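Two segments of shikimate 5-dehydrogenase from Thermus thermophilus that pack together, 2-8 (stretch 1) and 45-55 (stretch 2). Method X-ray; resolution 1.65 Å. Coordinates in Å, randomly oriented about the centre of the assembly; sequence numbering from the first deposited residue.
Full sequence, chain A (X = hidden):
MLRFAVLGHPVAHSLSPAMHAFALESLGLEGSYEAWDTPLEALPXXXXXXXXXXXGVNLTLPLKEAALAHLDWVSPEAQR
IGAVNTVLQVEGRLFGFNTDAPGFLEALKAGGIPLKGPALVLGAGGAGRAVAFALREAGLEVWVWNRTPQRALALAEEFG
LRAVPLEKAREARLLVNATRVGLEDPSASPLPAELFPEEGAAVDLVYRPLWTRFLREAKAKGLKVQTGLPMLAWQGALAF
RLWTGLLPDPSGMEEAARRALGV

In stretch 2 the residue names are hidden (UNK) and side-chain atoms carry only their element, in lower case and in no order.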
# COMPACT_ATOMS: atom_id res chain seq x y z
N LEU A 2 -2.72 11.48 8.18
CA LEU A 2 -2.54 10.05 8.36
C LEU A 2 -3.19 9.53 9.64
O LEU A 2 -2.92 10.02 10.73
CB LEU A 2 -1.03 9.75 8.38
CG LEU A 2 -0.32 10.10 7.07
CD1 LEU A 2 1.18 10.22 7.28
CD2 LEU A 2 -0.63 9.02 6.04
N ARG A 3 -4.05 8.52 9.50
CA ARG A 3 -4.73 7.92 10.63
C ARG A 3 -4.24 6.49 10.82
O ARG A 3 -4.48 5.64 9.96
CB ARG A 3 -6.25 7.91 10.42
CG ARG A 3 -6.90 9.28 10.31
CD ARG A 3 -6.47 10.18 11.46
NE ARG A 3 -7.02 11.53 11.34
CZ ARG A 3 -6.50 12.59 11.95
NH1 ARG A 3 -5.42 12.45 12.72
NH2 ARG A 3 -7.06 13.78 11.80
N PHE A 4 -3.54 6.25 11.92
CA PHE A 4 -2.99 4.94 12.23
C PHE A 4 -3.52 4.43 13.57
O PHE A 4 -4.13 5.18 14.33
CB PHE A 4 -1.47 5.00 12.30
CG PHE A 4 -0.81 5.43 11.02
CD1 PHE A 4 0.01 6.55 10.99
CD2 PHE A 4 -1.00 4.70 9.85
CE1 PHE A 4 0.64 6.95 9.81
CE2 PHE A 4 -0.37 5.08 8.67
CZ PHE A 4 0.45 6.21 8.65
N ALA A 5 -3.28 3.15 13.85
CA ALA A 5 -3.72 2.57 15.11
C ALA A 5 -3.10 1.21 15.34
O ALA A 5 -2.64 0.56 14.40
CB ALA A 5 -5.25 2.46 15.13
N VAL A 6 -3.07 0.79 16.60
CA VAL A 6 -2.58 -0.54 16.96
C VAL A 6 -3.84 -1.22 17.50
O VAL A 6 -4.50 -0.70 18.40
CB VAL A 6 -1.48 -0.52 18.06
CG1 VAL A 6 -1.99 0.15 19.34
CG2 VAL A 6 -1.03 -1.95 18.36
N LEU A 7 -4.19 -2.35 16.91
CA LEU A 7 -5.38 -3.10 17.31
C LEU A 7 -4.97 -4.34 18.09
O LEU A 7 -4.02 -5.04 17.72
CB LEU A 7 -6.18 -3.52 16.07
CG LEU A 7 -6.55 -2.44 15.06
CD1 LEU A 7 -7.28 -3.07 13.88
CD2 LEU A 7 -7.42 -1.38 15.73
N GLY A 8 -5.69 -4.62 19.17
CA GLY A 8 -5.36 -5.78 19.97
C GLY A 8 -6.06 -5.78 21.32
O GLY A 8 -7.02 -5.05 21.54
N UNK A 45 -15.35 -6.92 12.31
CA UNK A 45 -15.97 -5.62 12.19
C UNK A 45 -14.95 -4.50 12.26
O UNK A 45 -15.13 -3.45 11.64
N UNK A 46 -13.88 -4.74 13.00
CA UNK A 46 -12.81 -3.77 13.18
C UNK A 46 -12.05 -3.53 11.88
O UNK A 46 -11.70 -2.39 11.56
n UNK A 46 -13.06 -2.92 18.60
c UNK A 46 -10.76 -3.23 14.65
c UNK A 46 -11.83 -4.25 14.26
c UNK A 46 -12.88 -2.53 17.35
n UNK A 46 -13.92 -2.20 16.60
c UNK A 46 -11.34 -2.07 15.47
n UNK A 46 -11.65 -2.48 16.84
N UNK A 47 -11.79 -4.59 11.13
CA UNK A 47 -11.08 -4.45 9.86
C UNK A 47 -11.96 -3.75 8.83
O UNK A 47 -11.47 -3.07 7.93
c UNK A 47 -9.30 -7.91 9.55
c UNK A 47 -9.57 -6.55 10.18
c UNK A 47 -8.27 -5.74 10.27
c UNK A 47 -10.62 -5.81 9.34
N UNK A 48 -13.28 -3.91 8.97
CA UNK A 48 -14.22 -3.27 8.06
C UNK A 48 -14.07 -1.76 8.23
O UNK A 48 -14.10 -1.01 7.26
n UNK A 48 -19.58 -3.21 6.49
c UNK A 48 -17.31 -4.27 6.59
c UNK A 48 -16.22 -4.79 7.52
c UNK A 48 -18.52 -3.76 7.37
c UNK A 48 -15.66 -3.67 8.39
N UNK A 49 -13.92 -1.34 9.48
CA UNK A 49 -13.76 0.08 9.78
C UNK A 49 -12.42 0.57 9.28
O UNK A 49 -12.31 1.67 8.75
c UNK A 49 -13.86 0.30 11.29
o UNK A 49 -14.58 -1.08 13.84
o UNK A 49 -15.86 0.70 14.04
c UNK A 49 -15.23 -0.13 13.35
c UNK A 49 -15.24 0.04 11.84
N UNK A 50 -11.39 -0.27 9.44
CA UNK A 50 -10.04 0.08 8.98
C UNK A 50 -10.07 0.40 7.50
O UNK A 50 -9.39 1.31 7.03
c UNK A 50 -9.05 -1.08 9.24
c UNK A 50 -7.70 -0.77 8.60
c UNK A 50 -8.87 -1.28 10.73
N UNK A 51 -10.86 -0.35 6.75
CA UNK A 51 -10.96 -0.14 5.31
C UNK A 51 -11.44 1.26 4.95
O UNK A 51 -11.08 1.79 3.91
n UNK A 51 -12.06 -4.94 4.32
c UNK A 51 -11.37 -5.55 3.36
c UNK A 51 -12.50 -3.56 4.26
n UNK A 51 -11.05 -4.89 2.25
c UNK A 51 -11.43 -2.60 4.75
n UNK A 51 -11.01 -6.81 3.51
c UNK A 51 -11.92 -1.16 4.69
N UNK A 52 -12.24 1.85 5.83
CA UNK A 52 -12.80 3.17 5.57
C UNK A 52 -12.09 4.36 6.18
O UNK A 52 -12.02 5.43 5.57
n UNK A 52 -17.85 1.93 3.76
c UNK A 52 -15.16 2.11 5.50
n UNK A 52 -17.39 1.06 5.85
c UNK A 52 -14.26 3.21 6.03
c UNK A 52 -16.49 2.14 6.24
c UNK A 52 -18.02 0.98 4.68
n UNK A 52 -18.82 -0.05 4.41
N UNK A 53 -11.53 4.20 7.38
CA UNK A 53 -10.92 5.34 8.05
C UNK A 53 -9.46 5.31 8.48
O UNK A 53 -9.01 6.26 9.12
c UNK A 53 -11.79 5.74 9.24
N UNK A 54 -8.70 4.27 8.16
CA UNK A 54 -7.29 4.23 8.55
C UNK A 54 -6.39 3.92 7.38
O UNK A 54 -6.74 3.12 6.52
c UNK A 54 -7.67 3.53 10.96
c UNK A 54 -7.44 4.29 13.25
c UNK A 54 -6.87 3.94 12.03
c UNK A 54 -7.05 3.18 9.64
c UNK A 54 -8.82 4.25 13.41
c UNK A 54 -9.63 3.84 12.34
c UNK A 54 -9.04 3.48 11.12
N UNK A 55 -5.22 4.57 7.35
CA UNK A 55 -4.26 4.31 6.27
C UNK A 55 -3.55 3.00 6.56
O UNK A 55 -3.14 2.28 5.65
n UNK A 55 -2.19 4.77 1.07
n UNK A 55 -1.10 4.85 3.10
c UNK A 55 -2.32 4.92 3.89
n UNK A 55 0.11 4.70 1.14
c UNK A 55 -3.22 5.43 6.20
c UNK A 55 -1.99 5.10 5.37
c UNK A 55 -1.06 4.78 1.77

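Position 45 has backbone atoms and no side-chain atoms, and lies beyond reach of the strand; it is Gly-45. Position 46 carries three carbons, a nitrogen, then a carbon bearing two more nitrogens, and one of its carbons packs on Leu-7. The guanidinium pattern is that of Arg-46, with CG 3.6 Å from Leu-7 CD1, so the aliphatic part makes the contact.

Position 47 has four carbons forked at the second, hence Leu-47, whose CD2 is 4.6 Å from Leu-7 CD1, its nearest approach to the strand. At 48, four carbons in a row end in nitrogen, out of reach: Lys-48. Position 49 has three carbons, the third holding two oxygens. A carboxylate on that length of chain is Glu-49, and its OE1 accepts a hydrogen bond from Arg-46 NH1 at 3.1 Å, part of a salt bridge within the helix.

Position 50 shows one carbon carrying two others, and meets Leu-7. Branching at CB makes it Val-50; CG2 is 4.0 Å from Leu-7 CD1, an apolar contact. Positions 51 and 52 each repeat the three-carbon, guanidinium-ended pattern, giving Arg-51 and Arg-52; neither side chain reaches stretch 1. Position 53 has a single carbon, CB, and touches Arg-3 through its backbone. It is Ala-53: CB stays 6.1 Å from Arg-3 CB, but Ala-53 O sits 3.5 Å from that same CB.

Position 54 has one carbon, then a ring of six carbons with no oxygen attached, which meets Ala-5 and Phe-4: Phe-54, not tyrosine. CE2 is 3.4 Å from Ala-5 CB and 3.6 Å from Phe-4 O, which lies at the ring edge, near its plane. Position 55 again ends in a guanidinium after three carbons and a nitrogen, and packs on Phe-4 and Leu-2, identifying Arg-55. Its CG is 3.7 Å from Phe-4 CE2 and 4.2 Å from Leu-2 CD2; its guanidinium nitrogens are hydrogen-bonded elsewhere in the structure.

The contact joins a strand and a helix running nearly antiparallel, at 160°, with axes 9.8 Å apart at closest approach. Leu-7 meets the helix through Arg-46 and Val-50, one turn apart. At the other end the chain leaves helical phi/psi at Phe-54 and draws close: the CA atoms of Arg-3 and Phe-54 are 4.9 Å apart, against 8.5 Å for those of Leu-7 and Arg-46. There Arg-55 N donates to Arg-3 O at 2.9 Å (N-H...O 150°), the single hydrogen bond between the stretches. The rest is packing, within 411 Å² of buried surface.

Stretch 2, residues 45-55: GRLKEVRRAFR
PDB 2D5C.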